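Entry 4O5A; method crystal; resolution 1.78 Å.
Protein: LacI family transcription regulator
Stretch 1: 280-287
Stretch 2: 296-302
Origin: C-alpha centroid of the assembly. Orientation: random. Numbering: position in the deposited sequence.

Stretch 1 280-287: SIISWGDS
Stretch 2, residues 296-302: PITALSR

Two neighbouring strands, 280-284 and one ending at S301, run parallel, their axes 23° apart and 4.6 Å at closest approach. Both keep extended backbones, from -132/135 at I281 to -88/102 at W284, and -140/145 at A299. S283 pairs with A299 (CA-CA 4.6 Å) and W284 with L300 (CA-CA 4.9 Å).

Three backbone hydrogen bonds fix this register: S283 N to T298 O (2.9 Å), L300 N to S283 O (2.9 Å) and, more bent at 137°, G285 N to L300 O (2.8 Å). S283 thus both donates and accepts, as parallel pairing requires. At G285 (phi/psi 114/138) a CB would jam against the preceding carbonyl, so glycine suits the turn out of the strand.

Side chains pack on both faces of the strand pair. I281 and I297, both m,t, meet CG2 to CG2 at 4.1 Å. I282, W284 and L300 share one face; W284 (chi1 t, chi2 -32°) places CD1 4.1 Å from L300 CB, with L300 t,m. On the other face S283 CB lies 4.2 Å from A299 CB. D286 OD1 lies 3.3 Å from A299 CB, in van der Waals contact, and finds its hydrogen bond elsewhere in the structure.

Polar side chains and waters add further links. S283 OG (chi1 t) donates to G285 O at 2.7 Å. One water accepts from D286 N (2.9 Å) and R302 N (3.0 Å); another links D286 OD2 and S301 OG, 2.7 Å from each.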

# COMPACT_ATOMS: atom_id res chain seq x y z
N SER A 280 -21.43 1.13 -15.50
CA SER A 280 -20.96 1.88 -14.34
C SER A 280 -20.11 0.98 -13.45
O SER A 280 -20.39 -0.22 -13.34
CB SER A 280 -22.14 2.43 -13.52
OG SER A 280 -22.73 3.55 -14.16
N ILE A 281 -19.10 1.56 -12.81
CA ILE A 281 -18.18 0.82 -11.94
C ILE A 281 -18.00 1.55 -10.62
O ILE A 281 -17.83 2.77 -10.58
CB ILE A 281 -16.80 0.63 -12.62
CG1 ILE A 281 -16.93 -0.35 -13.79
CG2 ILE A 281 -15.77 0.09 -11.63
CD1 ILE A 281 -15.65 -0.49 -14.59
N ILE A 282 -18.05 0.79 -9.52
CA ILE A 282 -17.76 1.32 -8.19
C ILE A 282 -16.69 0.45 -7.52
O ILE A 282 -16.72 -0.78 -7.62
CB ILE A 282 -19.03 1.33 -7.32
CG1 ILE A 282 -20.06 2.29 -7.91
CG2 ILE A 282 -18.72 1.75 -5.87
CD1 ILE A 282 -21.40 2.25 -7.19
N SER A 283 -15.75 1.10 -6.84
CA SER A 283 -14.75 0.42 -6.03
C SER A 283 -15.16 0.50 -4.57
O SER A 283 -15.44 1.59 -4.08
CB SER A 283 -13.40 1.12 -6.16
OG SER A 283 -12.45 0.53 -5.28
N TRP A 284 -15.16 -0.64 -3.88
CA TRP A 284 -15.38 -0.66 -2.43
C TRP A 284 -14.00 -0.48 -1.83
O TRP A 284 -13.20 -1.42 -1.80
CB TRP A 284 -15.95 -2.01 -2.00
CG TRP A 284 -16.71 -1.99 -0.70
CD1 TRP A 284 -16.48 -1.19 0.36
CD2 TRP A 284 -17.84 -2.81 -0.36
NE1 TRP A 284 -17.40 -1.46 1.36
CE2 TRP A 284 -18.23 -2.43 0.94
CE3 TRP A 284 -18.55 -3.80 -1.03
CZ2 TRP A 284 -19.32 -3.04 1.58
CZ3 TRP A 284 -19.63 -4.40 -0.38
CH2 TRP A 284 -20.00 -4.02 0.91
N GLY A 285 -13.70 0.73 -1.37
CA GLY A 285 -12.35 1.05 -0.93
C GLY A 285 -11.79 2.09 -1.88
O GLY A 285 -12.00 2.00 -3.09
N ASP A 286 -11.10 3.09 -1.35
CA ASP A 286 -10.61 4.16 -2.22
C ASP A 286 -9.10 4.31 -2.11
O ASP A 286 -8.50 3.94 -1.11
CB ASP A 286 -11.31 5.48 -1.88
CG ASP A 286 -11.15 6.53 -2.98
OD1 ASP A 286 -10.94 6.14 -4.15
OD2 ASP A 286 -11.25 7.73 -2.67
N SER A 287 -8.48 4.84 -3.16
CA SER A 287 -7.06 5.11 -3.14
C SER A 287 -6.77 6.02 -4.31
O SER A 287 -7.67 6.28 -5.11
CB SER A 287 -6.24 3.83 -3.27
OG SER A 287 -6.31 3.31 -4.58
N PRO A 296 -11.90 8.29 -13.94
CA PRO A 296 -11.77 8.11 -12.49
C PRO A 296 -12.96 7.34 -11.89
O PRO A 296 -14.12 7.49 -12.31
CB PRO A 296 -11.72 9.54 -11.97
CG PRO A 296 -11.12 10.32 -13.11
CD PRO A 296 -11.73 9.69 -14.34
N ILE A 297 -12.65 6.50 -10.91
CA ILE A 297 -13.58 5.49 -10.42
C ILE A 297 -14.27 5.91 -9.11
O ILE A 297 -13.60 6.22 -8.11
CB ILE A 297 -12.86 4.13 -10.26
CG1 ILE A 297 -12.31 3.65 -11.62
CG2 ILE A 297 -13.81 3.08 -9.67
CD1 ILE A 297 -11.51 2.35 -11.53
N THR A 298 -15.60 5.89 -9.14
CA THR A 298 -16.45 6.16 -7.98
C THR A 298 -16.13 5.14 -6.89
O THR A 298 -16.02 3.95 -7.16
CB THR A 298 -17.91 6.04 -8.39
OG1 THR A 298 -18.24 7.14 -9.25
CG2 THR A 298 -18.81 6.05 -7.16
N ALA A 299 -15.97 5.60 -5.65
CA ALA A 299 -15.47 4.71 -4.60
C ALA A 299 -16.18 4.92 -3.28
O ALA A 299 -16.50 6.04 -2.92
CB ALA A 299 -14.00 4.93 -4.39
N LEU A 300 -16.37 3.83 -2.55
CA LEU A 300 -16.85 3.88 -1.18
C LEU A 300 -15.58 4.02 -0.35
O LEU A 300 -14.75 3.10 -0.32
CB LEU A 300 -17.61 2.60 -0.86
CG LEU A 300 -18.49 2.55 0.39
CD1 LEU A 300 -17.64 2.65 1.64
CD2 LEU A 300 -19.55 3.66 0.35
N SER A 301 -15.40 5.18 0.27
CA SER A 301 -14.15 5.49 0.95
C SER A 301 -14.33 5.34 2.45
O SER A 301 -15.22 5.96 3.02
CB SER A 301 -13.75 6.93 0.63
OG SER A 301 -12.60 7.32 1.37
N ARG A 302 -13.50 4.52 3.08
CA ARG A 302 -13.50 4.40 4.54
C ARG A 302 -12.45 5.33 5.10
O ARG A 302 -11.39 5.53 4.49
CB ARG A 302 -13.20 2.96 4.99
CG ARG A 302 -14.42 2.08 5.17
CD ARG A 302 -14.05 0.65 5.60
NE ARG A 302 -13.35 0.60 6.89
CZ ARG A 302 -12.15 0.07 7.06
NH1 ARG A 302 -11.49 -0.45 6.03
NH2 ARG A 302 -11.59 0.07 8.27
O HOH W 1 -11.27 3.27 1.57
O HOH W 2 -10.66 8.55 -0.12